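Local coordinates for putative DNA-binding protein (Bacteroides fragilis, PDB 3BS3) that probably binds DNA, as a small helical protein of the XRE family with a helix-turn-helix, at residues N13-V18 and D53-V58; V17-A20 and T25-W28; E31-S36 and S41-N46. All coordinates share one frame; numbering follows the deposited sequence. Where two conformers were deposited one is given.

Contact 1: residues N13-V18 and D53-V58; sequences NRIKVV and DMLVKV
I15, in the first turn of helix 15-21, reaches across to L55 and V58 of helix 52-62, and its side chain can be followed outward atom by atom. The backbones are well separated: the nearest CA atoms, those of I15 and V58, lie 8.2 Å apart, so the gap is bridged by side chains alone. From CB, which heads toward the partner helix, the chain divides. CG2 lies anti to the backbone N, while CG1 stands anti to the carbonyl carbon (chi1 -66°) and passes V58, its distance to V58 CG1 being 4.3 Å. The next torsion is extended (chi2 166°), which carries CD1 onward to meet CD1 of L55 at 4.1 Å. The leucine makes this contact with the end of its side chain rather than by the aim of its CB, and the two chains cross obliquely. No hydrogen bond joins the segments; the evidence is of purely apolar contact at van der Waals range between buried residues. Ahead of the helix, N13 OD1 accepts from I15 N at 2.9 Å in an Asx turn. That bond uses a lone pair in the carbonyl plane and is fairly straight (N-H...O 157°). Just beyond, R14 takes the N-cap position, and its O receives V18 N at 3.0 Å in the first helical bond. The amide of N13 also donates through ND2 to W43 O and Q49 OE1, fixing its rotation from both ends. Around the apolar trio, L29 of helix 26-33 touches both I15 and V58, W43 and C44 of helix 37-44 also pack on I15, and M11 of the second subunit packs on L55.

Contact 2: residues V17-A20 and T25-W28; sequences VVLA and TNRW
The N-terminal turn of helix 26-33, the first helix of the helix-turn-helix unit, packs here on helix 15-21, with L19 as the residue that reaches across to T25 and N26. L19 CA lies 6.4 Å from T25 CA, close enough for one leucine to span the gap. Chi1 of -81° sets L19 CG beside its backbone N, and the two methyls then take separate partners. CD1 comes to 3.4 Å from OD1 of N26, a methyl against an amide oxygen, with the two side chains crossing at about a right angle. CD2 instead faces the backbone, 4.1 Å from O of T25. No hydrogen bond crosses the contact. The polar geometry serves the helix start: T25 is the N-cap, its CB pointing away from helix 15-21, and OG1 accepts from W28 N at 3.1 Å with an N-H...O angle of 160°. This capping bond ties down the first turn, on which N26 is carried. L19 also touches C44 of helix 37-44 and L62 of helix 52-62, while N26 leans on E37, I40 and C44; the contact thus lies where helices 15-21, 26-33 and 37-44 converge, with helix 52-62 alongside.

Contact 3: residues E31-S36 and S41-N46; sequences EQMGKS and SRWCSN. With SO4 (sulfate ion), chain B.
M33 ends helix 26-33 and K35 follows it beyond G34, whose positive phi and bonds back into the last turn form a Schellman motif. The CB atoms of M33 and K35 both head toward helix 37-44, where W43 sits. The indole is approached on its six-membered ring by two different chains. M33, a selenomethionine, bends at chi3 (80°) and brings CE to the ring edge, near the ring plane and 3.9 Å from W43 CH2. Its SE lies 5.3 Å from the centroid of the W43 six-membered ring and 78° off the ring normal, which makes this an edge-on Met-aromatic contact. M33 was deposited in two conformers, and these values describe one of them. The K35 and W43 side chains cross at about a right angle, and K35 CD lies 3.8 Å from W43 CH2, with an oblique approach to the ring. Rotation about CD-CE (chi4) bends the lysine chain and leaves K35 NZ 4.1 Å from O2 of a bound sulfate. The anion itself is gripped by S36, the N-cap of helix 37-44: S36 N donates to sulfate O3 at 2.9 Å and nearly straight, 174°. S36 OG lies 3.1 Å from the same O3, and S36 OG and T39 OG1 are hydrogen-bonded to each other. The segments are thus joined by apolar and selenium-aromatic contacts without a hydrogen bond between them, whereas S36 N, S36 OG and T39 OG1 meet the anion, with K35 NZ nearby. A backbone N-H at a helix start, with a lysine ammonium nearby, would favour negative charge; although this sulfate probably came from the crystallisation liquor, its place at the N-terminal end of the second helix of the helix-turn-helix is consistent with a site suited to a DNA phosphate.

Overall arrangement
Contact 1 joins the ends of the fold, helix 15-21 to helix 52-62, and contact 3 is nested inside the loop it closes. Contact 2 starts from the same helix 15-21 and closes before contact 3 opens; both use helix 26-33. The contact centres are about 9 to 10 Å apart. Probable hydrogen bonds link contacts 1 and 3, N13 ND2 to W43 O and N13 N to N46 OD1, each 2.9 Å, and L19 CD1 lies 3.7 Å from C44 SG between contacts 2 and 3. In this small domain helices 15-21 and 52-62 pack against helices 26-33 and 37-44; as in related helix-turn-helix proteins, 37-44 is probably the helix that meets DNA.

Contact 1: residues N13-V18 and D53-V58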
ATOM      1  N   ASN A  13      -1.128   2.396  -8.541  1.00 25.75           N
ATOM      2  CA  ASN A  13      -2.323   1.601  -8.453  1.00 24.83           C
ATOM      3  C   ASN A  13      -3.141   1.669  -9.741  1.00 25.09           C
ATOM      4  O   ASN A  13      -2.957   2.575 -10.539  1.00 25.43           O
ATOM      5  CB  ASN A  13      -3.152   2.010  -7.228  1.00 24.89           C
ATOM      6  CG  ASN A  13      -3.922   3.307  -7.444  1.00 24.55           C
ATOM      7  OD1 ASN A  13      -4.909   3.331  -8.185  1.00 24.27           O
ATOM      8  ND2 ASN A  13      -3.493   4.382  -6.769  1.00 25.01           N
ATOM      9  N   ARG A  14      -4.040   0.708  -9.889  1.00 24.45           N
ATOM     10  CA  ARG A  14      -4.906   0.602 -11.073  1.00 25.59           C
ATOM     11  C   ARG A  14      -6.357   0.859 -10.739  1.00 26.45           C
ATOM     12  O   ARG A  14      -7.260   0.431 -11.475  1.00 26.05           O
ATOM     13  CB  ARG A  14      -4.764  -0.797 -11.710  1.00 25.09           C
ATOM     14  CG  ARG A  14      -3.372  -1.164 -12.094  1.00 26.48           C
ATOM     15  CD  ARG A  14      -3.334  -2.486 -12.842  1.00 24.90           C
ATOM     16  NE  ARG A  14      -4.034  -2.408 -14.133  1.00 23.57           N
ATOM     17  CZ  ARG A  14      -5.177  -3.042 -14.413  1.00 24.36           C
ATOM     18  NH1 ARG A  14      -5.794  -3.777 -13.491  1.00 25.25           N
ATOM     19  NH2 ARG A  14      -5.723  -2.933 -15.624  1.00 24.09           N
ATOM     20  N   ILE A  15      -6.612   1.555  -9.628  1.00 25.20           N
ATOM     21  CA  ILE A  15      -7.995   1.716  -9.186  1.00 26.05           C
ATOM     22  C   ILE A  15      -8.857   2.408 -10.239  1.00 25.68           C
ATOM     23  O   ILE A  15     -10.005   2.036 -10.452  1.00 26.43           O
ATOM     24  CB  ILE A  15      -8.069   2.438  -7.802  1.00 25.29           C
ATOM     25  CG1 ILE A  15      -7.437   1.515  -6.751  1.00 25.98           C
ATOM     26  CG2 ILE A  15      -9.514   2.759  -7.451  1.00 27.55           C
ATOM     27  CD1 ILE A  15      -7.151   2.247  -5.424  1.00 26.28           C
ATOM     28  N   LYS A  16      -8.319   3.406 -10.940  1.00 25.20           N
ATOM     29  CA  LYS A  16      -9.144   4.112 -11.920  0.50 25.61           C
ATOM     30  C   LYS A  16      -9.604   3.169 -13.038  1.00 25.39           C
ATOM     31  O   LYS A  16     -10.769   3.210 -13.445  1.00 24.57           O
ATOM     32  CB  LYS A  16      -8.372   5.293 -12.500  0.50 25.85           C
ATOM     33  CG  LYS A  16      -9.235   6.257 -13.336  0.50 26.49           C
ATOM     34  CD  LYS A  16      -8.356   7.331 -13.966  0.50 30.14           C
ATOM     35  CE  LYS A  16      -7.416   6.728 -15.013  0.50 31.40           C
ATOM     36  NZ  LYS A  16      -8.066   6.486 -16.356  0.50 33.62           N
ATOM     37  N   VAL A  17      -8.695   2.318 -13.518  1.00 25.62           N
ATOM     38  CA  VAL A  17      -9.032   1.421 -14.627  1.00 26.32           C
ATOM     39  C   VAL A  17     -10.051   0.393 -14.152  1.00 27.02           C
ATOM     40  O   VAL A  17     -11.054   0.128 -14.835  1.00 26.54           O
ATOM     41  CB  VAL A  17      -7.780   0.715 -15.186  1.00 26.94           C
ATOM     42  CG1 VAL A  17      -8.181  -0.372 -16.197  1.00 27.01           C
ATOM     43  CG2 VAL A  17      -6.878   1.764 -15.847  1.00 27.11           C
ATOM     44  N   VAL A  18      -9.797  -0.184 -12.989  1.00 26.77           N
ATOM     45  CA  VAL A  18     -10.693  -1.234 -12.480  1.00 27.06           C
ATOM     46  C   VAL A  18     -12.087  -0.671 -12.150  1.00 27.33           C
ATOM     47  O   VAL A  18     -13.092  -1.329 -12.421  1.00 27.45           O
ATOM     48  CB  VAL A  18     -10.073  -2.047 -11.343  1.00 27.26           C
ATOM     49  CG1 VAL A  18     -11.091  -3.095 -10.825  1.00 28.88           C
ATOM     50  CG2 VAL A  18      -8.769  -2.725 -11.824  1.00 28.00           C
ATOM     51  N   ASP A  53      -3.818  -2.518   3.393  1.00 24.54           N
ATOM     52  CA  ASP A  53      -5.123  -2.969   3.903  1.00 25.97           C
ATOM     53  C   ASP A  53      -6.289  -2.265   3.211  1.00 26.59           C
ATOM     54  O   ASP A  53      -7.320  -2.883   2.940  1.00 27.21           O
ATOM     55  CB  ASP A  53      -5.247  -2.859   5.418  1.00 26.75           C
ATOM     56  CG  ASP A  53      -5.004  -1.472   5.912  1.00 29.67           C
ATOM     57  OD1 ASP A  53      -3.874  -0.981   5.719  1.00 29.06           O
ATOM     58  OD2 ASP A  53      -5.938  -0.880   6.509  1.00 32.72           O
HETATM   59  N   MSE A  54      -6.138  -0.977   2.923  1.00 26.79           N
HETATM   60  CA  MSE A  54      -7.160  -0.264   2.143  0.62 27.80           C
HETATM   61  C   MSE A  54      -7.303  -0.841   0.742  1.00 27.72           C
HETATM   62  O   MSE A  54      -8.402  -0.954   0.225  1.00 27.77           O
HETATM   63  CB  MSE A  54      -6.829   1.212   2.025  0.62 27.70           C
HETATM   64  CG  MSE A  54      -6.885   1.949   3.326  0.62 26.32           C
HETATM   65 SE   MSE A  54      -6.237   3.743   3.041  0.62 33.17          SE
HETATM   66  CE  MSE A  54      -5.735   4.127   4.901  0.62 29.67           C
ATOM     67  N   LEU A  55      -6.177  -1.204   0.129  1.00 26.70           N
ATOM     68  CA  LEU A  55      -6.202  -1.810  -1.198  1.00 27.35           C
ATOM     69  C   LEU A  55      -6.982  -3.121  -1.182  1.00 27.49           C
ATOM     70  O   LEU A  55      -7.779  -3.399  -2.102  1.00 27.61           O
ATOM     71  CB  LEU A  55      -4.771  -1.996  -1.721  1.00 28.61           C
ATOM     72  CG  LEU A  55      -4.536  -2.069  -3.232  1.00 32.70           C
ATOM     73  CD1 LEU A  55      -4.858  -0.752  -3.885  1.00 35.39           C
ATOM     74  CD2 LEU A  55      -3.075  -2.347  -3.435  1.00 37.99           C
ATOM     75  N   VAL A  56      -6.779  -3.914  -0.141  1.00 26.43           N
ATOM     76  CA  VAL A  56      -7.546  -5.157   0.031  1.00 27.34           C
ATOM     77  C   VAL A  56      -9.058  -4.877   0.118  1.00 27.35           C
ATOM     78  O   VAL A  56      -9.864  -5.608  -0.508  1.00 28.23           O
ATOM     79  CB  VAL A  56      -7.075  -5.987   1.256  1.00 27.81           C
ATOM     80  CG1 VAL A  56      -8.038  -7.151   1.547  1.00 28.23           C
ATOM     81  CG2 VAL A  56      -5.671  -6.516   0.999  1.00 28.23           C
ATOM     82  N   LYS A  57      -9.454  -3.854   0.880  1.00 26.53           N
ATOM     83  CA  LYS A  57     -10.887  -3.524   0.978  0.50 27.71           C
ATOM     84  C   LYS A  57     -11.427  -3.055  -0.376  1.00 27.39           C
ATOM     85  O   LYS A  57     -12.534  -3.452  -0.781  1.00 27.23           O
ATOM     86  CB  LYS A  57     -11.167  -2.479   2.070  0.50 28.54           C
ATOM     87  CG  LYS A  57     -12.416  -2.759   2.942  0.50 31.15           C
ATOM     88  CD  LYS A  57     -13.720  -2.886   2.168  0.50 33.45           C
ATOM     89  CE  LYS A  57     -14.954  -2.779   3.071  0.50 33.91           C
ATOM     90  NZ  LYS A  57     -15.262  -1.366   3.459  0.50 36.42           N
ATOM     91  N   VAL A  58     -10.665  -2.232  -1.094  1.00 26.16           N
ATOM     92  CA  VAL A  58     -11.106  -1.803  -2.426  1.00 26.58           C
ATOM     93  C   VAL A  58     -11.323  -3.014  -3.337  1.00 26.24           C
ATOM     94  O   VAL A  58     -12.311  -3.095  -4.093  1.00 26.10           O
ATOM     95  CB  VAL A  58     -10.078  -0.862  -3.072  1.00 26.37           C
ATOM     96  CG1 VAL A  58     -10.478  -0.515  -4.522  1.00 28.55           C
ATOM     97  CG2 VAL A  58      -9.909   0.453  -2.267  1.00 27.27           C
TER

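Contact 2: residues V17-A20 and T25-W28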
ATOM      1  N   VAL A  17      -8.695   2.318 -13.518  1.00 25.62           N
ATOM      2  CA  VAL A  17      -9.032   1.421 -14.627  1.00 26.32           C
ATOM      3  C   VAL A  17     -10.051   0.393 -14.152  1.00 27.02           C
ATOM      4  O   VAL A  17     -11.054   0.128 -14.835  1.00 26.54           O
ATOM      5  CB  VAL A  17      -7.780   0.715 -15.186  1.00 26.94           C
ATOM      6  CG1 VAL A  17      -8.181  -0.372 -16.197  1.00 27.01           C
ATOM      7  CG2 VAL A  17      -6.878   1.764 -15.847  1.00 27.11           C
ATOM      8  N   VAL A  18      -9.797  -0.184 -12.989  1.00 26.77           N
ATOM      9  CA  VAL A  18     -10.693  -1.234 -12.480  1.00 27.06           C
ATOM     10  C   VAL A  18     -12.087  -0.671 -12.150  1.00 27.33           C
ATOM     11  O   VAL A  18     -13.092  -1.329 -12.421  1.00 27.45           O
ATOM     12  CB  VAL A  18     -10.073  -2.047 -11.343  1.00 27.26           C
ATOM     13  CG1 VAL A  18     -11.091  -3.095 -10.825  1.00 28.88           C
ATOM     14  CG2 VAL A  18      -8.769  -2.725 -11.824  1.00 28.00           C
ATOM     15  N   LEU A  19     -12.151   0.523 -11.548  1.00 26.29           N
ATOM     16  CA  LEU A  19     -13.451   1.182 -11.356  1.00 27.15           C
ATOM     17  C   LEU A  19     -14.251   1.253 -12.657  1.00 27.76           C
ATOM     18  O   LEU A  19     -15.454   0.969 -12.701  1.00 28.91           O
ATOM     19  CB  LEU A  19     -13.280   2.595 -10.798  1.00 26.95           C
ATOM     20  CG  LEU A  19     -13.065   2.646  -9.278  1.00 28.90           C
ATOM     21  CD1 LEU A  19     -12.685   4.055  -8.857  1.00 28.75           C
ATOM     22  CD2 LEU A  19     -14.324   2.215  -8.500  1.00 28.45           C
ATOM     23  N   ALA A  20     -13.588   1.670 -13.717  1.00 26.75           N
ATOM     24  CA  ALA A  20     -14.258   1.819 -15.022  1.00 26.83           C
ATOM     25  C   ALA A  20     -14.715   0.459 -15.567  1.00 26.94           C
ATOM     26  O   ALA A  20     -15.846   0.327 -16.077  1.00 27.23           O
ATOM     27  CB  ALA A  20     -13.331   2.506 -15.994  1.00 26.95           C
ATOM     28  N   THR A  25     -18.287   4.211  -9.656  1.00 28.53           N
ATOM     29  CA  THR A  25     -17.782   5.588  -9.625  1.00 28.84           C
ATOM     30  C   THR A  25     -16.910   5.838  -8.396  1.00 28.20           C
ATOM     31  O   THR A  25     -16.980   5.101  -7.397  1.00 28.56           O
ATOM     32  CB  THR A  25     -18.924   6.635  -9.548  1.00 28.68           C
ATOM     33  OG1 THR A  25     -19.722   6.396  -8.374  1.00 30.77           O
ATOM     34  CG2 THR A  25     -19.785   6.608 -10.808  1.00 30.55           C
ATOM     35  N   ASN A  26     -16.128   6.913  -8.459  1.00 28.09           N
ATOM     36  CA  ASN A  26     -15.372   7.368  -7.299  1.00 28.83           C
ATOM     37  C   ASN A  26     -16.284   7.592  -6.089  1.00 28.79           C
ATOM     38  O   ASN A  26     -15.950   7.168  -4.980  1.00 28.05           O
ATOM     39  CB  ASN A  26     -14.644   8.678  -7.613  1.00 30.21           C
ATOM     40  CG  ASN A  26     -13.430   8.494  -8.528  1.00 33.52           C
ATOM     41  OD1 ASN A  26     -13.071   7.384  -8.929  1.00 38.19           O
ATOM     42  ND2 ASN A  26     -12.787   9.607  -8.859  1.00 33.14           N
ATOM     43  N   ARG A  27     -17.448   8.225  -6.311  1.00 28.26           N
ATOM     44  CA  ARG A  27     -18.398   8.512  -5.231  0.50 28.51           C
ATOM     45  C   ARG A  27     -18.840   7.232  -4.532  1.00 28.17           C
ATOM     46  O   ARG A  27     -18.869   7.162  -3.306  1.00 28.11           O
ATOM     47  CB  ARG A  27     -19.634   9.250  -5.763  0.50 28.74           C
ATOM     48  CG  ARG A  27     -20.677   9.529  -4.680  0.50 30.67           C
ATOM     49  CD  ARG A  27     -22.066   9.115  -5.126  0.50 34.95           C
ATOM     50  NE  ARG A  27     -22.800  10.202  -5.773  0.50 36.67           N
ATOM     51  CZ  ARG A  27     -23.929  10.045  -6.464  0.50 37.12           C
ATOM     52  NH1 ARG A  27     -24.520  11.097  -7.008  0.50 36.54           N
ATOM     53  NH2 ARG A  27     -24.462   8.840  -6.623  0.50 37.26           N
ATOM     54  N   TRP A  28     -19.178   6.217  -5.329  1.00 27.53           N
ATOM     55  CA  TRP A  28     -19.622   4.955  -4.775  1.00 27.48           C
ATOM     56  C   TRP A  28     -18.526   4.348  -3.902  1.00 27.72           C
ATOM     57  O   TRP A  28     -18.771   3.913  -2.771  1.00 26.78           O
ATOM     58  CB  TRP A  28     -20.020   3.999  -5.908  1.00 29.17           C
ATOM     59  CG  TRP A  28     -20.443   2.662  -5.382  1.00 28.96           C
ATOM     60  CD1 TRP A  28     -21.690   2.321  -4.917  1.00 33.43           C
ATOM     61  CD2 TRP A  28     -19.617   1.516  -5.197  1.00 30.27           C
ATOM     62  NE1 TRP A  28     -21.688   1.023  -4.478  1.00 33.29           N
ATOM     63  CE2 TRP A  28     -20.438   0.498  -4.644  1.00 29.37           C
ATOM     64  CE3 TRP A  28     -18.271   1.231  -5.474  1.00 31.91           C
ATOM     65  CZ2 TRP A  28     -19.957  -0.778  -4.349  1.00 32.49           C
ATOM     66  CZ3 TRP A  28     -17.784  -0.058  -5.178  1.00 34.21           C
ATOM     67  CH2 TRP A  28     -18.632  -1.035  -4.616  1.00 31.16           C
TER

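Contact 3: residues E31-S36 and S41-N46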
ATOM      1  N   GLU A  31     -18.044   6.241  -0.640  1.00 28.02           N
ATOM      2  CA  GLU A  31     -19.143   5.947   0.284  1.00 30.66           C
ATOM      3  C   GLU A  31     -18.980   4.571   0.939  1.00 30.41           C
ATOM      4  O   GLU A  31     -19.147   4.432   2.151  1.00 31.10           O
ATOM      5  CB  GLU A  31     -20.511   6.107  -0.407  1.00 30.42           C
ATOM      6  CG  GLU A  31     -20.850   7.585  -0.648  1.00 32.98           C
ATOM      7  CD  GLU A  31     -22.140   7.856  -1.439  1.00 34.23           C
ATOM      8  OE1 GLU A  31     -22.738   6.925  -2.023  1.00 40.63           O
ATOM      9  OE2 GLU A  31     -22.524   9.042  -1.493  1.00 39.15           O
ATOM     10  N   GLN A  32     -18.629   3.564   0.140  1.00 30.67           N
ATOM     11  CA  GLN A  32     -18.412   2.216   0.679  1.00 31.92           C
ATOM     12  C   GLN A  32     -17.253   2.140   1.669  1.00 32.72           C
ATOM     13  O   GLN A  32     -17.274   1.337   2.603  1.00 33.85           O
ATOM     14  CB  GLN A  32     -18.188   1.214  -0.451  1.00 31.65           C
ATOM     15  CG  GLN A  32     -19.411   1.025  -1.299  1.00 33.64           C
ATOM     16  CD  GLN A  32     -20.549   0.413  -0.506  1.00 37.66           C
ATOM     17  OE1 GLN A  32     -20.390  -0.641   0.123  1.00 42.53           O
ATOM     18  NE2 GLN A  32     -21.685   1.068  -0.518  1.00 38.22           N
HETATM   19  N   MSE A  33     -16.254   2.991   1.483  1.00 32.43           N
HETATM   20  CA  MSE A  33     -15.097   2.917   2.356  0.50 34.15           C
HETATM   21  C   MSE A  33     -15.052   3.899   3.490  1.00 33.43           C
HETATM   22  O   MSE A  33     -14.142   3.843   4.334  1.00 34.70           O
HETATM   23  CB  MSE A  33     -13.872   3.065   1.533  0.50 33.45           C
HETATM   24  CG  MSE A  33     -13.705   1.880   0.703  0.50 34.91           C
HETATM   25 SE   MSE A  33     -12.176   2.332  -0.218  0.40 37.69          SE
HETATM   26  CE  MSE A  33     -10.833   1.889   1.138  0.50 35.29           C
ATOM     27  N   GLY A  34     -16.056   4.770   3.545  1.00 33.56           N
ATOM     28  CA  GLY A  34     -16.131   5.809   4.580  1.00 33.83           C
ATOM     29  C   GLY A  34     -15.008   6.819   4.430  1.00 33.98           C
ATOM     30  O   GLY A  34     -14.492   7.341   5.429  1.00 34.66           O
ATOM     31  N   LYS A  35     -14.629   7.096   3.185  1.00 33.02           N
ATOM     32  CA  LYS A  35     -13.580   8.066   2.885  1.00 32.83           C
ATOM     33  C   LYS A  35     -14.136   9.196   2.028  1.00 32.16           C
ATOM     34  O   LYS A  35     -15.224   9.052   1.442  1.00 31.79           O
ATOM     35  CB  LYS A  35     -12.409   7.383   2.190  1.00 33.91           C
ATOM     36  CG  LYS A  35     -11.785   6.290   3.048  1.00 36.49           C
ATOM     37  CD  LYS A  35     -10.360   6.042   2.703  1.00 38.47           C
ATOM     38  CE  LYS A  35      -9.782   5.015   3.643  1.00 40.27           C
ATOM     39  NZ  LYS A  35      -9.456   5.579   4.974  1.00 38.71           N
ATOM     40  N   SER A  36     -13.404  10.309   1.947  1.00 31.34           N
ATOM     41  CA  SER A  36     -13.860  11.444   1.144  1.00 31.25           C
ATOM     42  C   SER A  36     -13.705  11.095  -0.336  1.00 30.92           C
ATOM     43  O   SER A  36     -12.858  10.269  -0.702  1.00 30.16           O
ATOM     44  CB  SER A  36     -13.075  12.719   1.478  1.00 31.04           C
ATOM     45  OG  SER A  36     -11.737  12.599   1.037  1.00 31.83           O
ATOM     46  N   SER A  41     -10.352  10.092  -5.389  1.00 26.30           N
ATOM     47  CA  SER A  41      -9.947  10.711  -6.648  0.50 26.45           C
ATOM     48  C   SER A  41      -8.424  10.806  -6.732  1.00 26.27           C
ATOM     49  O   SER A  41      -7.849  10.593  -7.802  1.00 26.97           O
ATOM     50  CB  SER A  41     -10.599  12.091  -6.846  0.50 26.86           C
ATOM     51  OG  SER A  41      -9.996  13.085  -6.034  0.50 27.66           O
ATOM     52  N   ARG A  42      -7.782  11.116  -5.607  1.00 24.83           N
ATOM     53  CA  ARG A  42      -6.321  11.216  -5.559  1.00 24.47           C
ATOM     54  C   ARG A  42      -5.655   9.843  -5.725  1.00 24.81           C
ATOM     55  O   ARG A  42      -4.597   9.734  -6.348  1.00 25.90           O
ATOM     56  CB  ARG A  42      -5.863  11.901  -4.284  1.00 23.90           C
ATOM     57  CG  ARG A  42      -6.128  13.428  -4.325  1.00 24.84           C
ATOM     58  CD  ARG A  42      -5.771  14.081  -3.021  1.00 26.97           C
ATOM     59  NE  ARG A  42      -4.344  13.965  -2.719  1.00 31.11           N
ATOM     60  CZ  ARG A  42      -3.385  14.745  -3.223  1.00 33.14           C
ATOM     61  NH1 ARG A  42      -3.666  15.721  -4.074  1.00 34.22           N
ATOM     62  NH2 ARG A  42      -2.124  14.542  -2.867  1.00 35.41           N
ATOM     63  N   TRP A  43      -6.265   8.805  -5.179  1.00 24.57           N
ATOM     64  CA  TRP A  43      -5.784   7.455  -5.485  1.00 24.12           C
ATOM     65  C   TRP A  43      -5.946   7.187  -6.985  1.00 24.85           C
ATOM     66  O   TRP A  43      -5.031   6.652  -7.633  1.00 26.04           O
ATOM     67  CB  TRP A  43      -6.571   6.383  -4.726  1.00 24.69           C
ATOM     68  CG  TRP A  43      -6.419   6.427  -3.248  1.00 24.07           C
ATOM     69  CD1 TRP A  43      -5.548   7.197  -2.534  1.00 26.01           C
ATOM     70  CD2 TRP A  43      -7.154   5.661  -2.302  1.00 25.73           C
ATOM     71  NE1 TRP A  43      -5.700   6.965  -1.184  1.00 27.41           N
ATOM     72  CE2 TRP A  43      -6.683   6.024  -1.018  1.00 25.36           C
ATOM     73  CE3 TRP A  43      -8.169   4.696  -2.413  1.00 27.74           C
ATOM     74  CZ2 TRP A  43      -7.198   5.465   0.163  1.00 26.51           C
ATOM     75  CZ3 TRP A  43      -8.684   4.127  -1.231  1.00 27.32           C
ATOM     76  CH2 TRP A  43      -8.194   4.528   0.035  1.00 26.17           C
ATOM     77  N   CYS A  44      -7.101   7.568  -7.546  1.00 25.45           N
ATOM     78  CA  CYS A  44      -7.382   7.236  -8.961  1.00 26.34           C
ATOM     79  C   CYS A  44      -6.365   7.893  -9.888  1.00 25.74           C
ATOM     80  O   CYS A  44      -5.919   7.292 -10.885  1.00 25.57           O
ATOM     81  CB  CYS A  44      -8.794   7.646  -9.362  1.00 27.60           C
ATOM     82  SG  CYS A  44      -9.915   6.442  -8.749  1.00 33.50           S
ATOM     83  N   SER A  45      -6.007   9.142  -9.576  1.00 25.72           N
ATOM     84  CA  SER A  45      -5.042   9.875 -10.377  1.00 25.72           C
ATOM     85  C   SER A  45      -3.595   9.534 -10.007  1.00 25.90           C
ATOM     86  O   SER A  45      -2.656  10.081 -10.576  1.00 25.30           O
ATOM     87  CB  SER A  45      -5.277  11.373 -10.211  1.00 26.68           C
ATOM     88  OG  SER A  45      -4.973  11.758  -8.884  1.00 27.73           O
ATOM     89  N   ASN A  46      -3.426   8.635  -9.036  1.00 25.20           N
ATOM     90  CA  ASN A  46      -2.093   8.269  -8.526  1.00 25.36           C
ATOM     91  C   ASN A  46      -1.301   9.442  -7.933  1.00 25.10           C
ATOM     92  O   ASN A  46      -0.048   9.456  -7.958  1.00 26.27           O
ATOM     93  CB  ASN A  46      -1.264   7.505  -9.580  1.00 25.20           C
ATOM     94  CG  ASN A  46      -1.618   6.032  -9.616  1.00 27.10           C
ATOM     95  OD1 ASN A  46      -1.256   5.276  -8.716  1.00 26.09           O
ATOM     96  ND2 ASN A  46      -2.338   5.623 -10.653  1.00 26.69           N
TER
HETATM   97  S   SO4 B 101     -10.354  10.260   4.554  0.80 61.65           S
HETATM   98  O1  SO4 B 101     -10.322  11.450   5.401  0.80 62.30           O
HETATM   99  O2  SO4 B 101     -11.241   9.273   5.163  0.80 61.98           O
HETATM  100  O3  SO4 B 101     -10.845  10.621   3.229  0.80 60.38           O
HETATM  101  O4  SO4 B 101      -9.003   9.707   4.448  0.80 61.42           O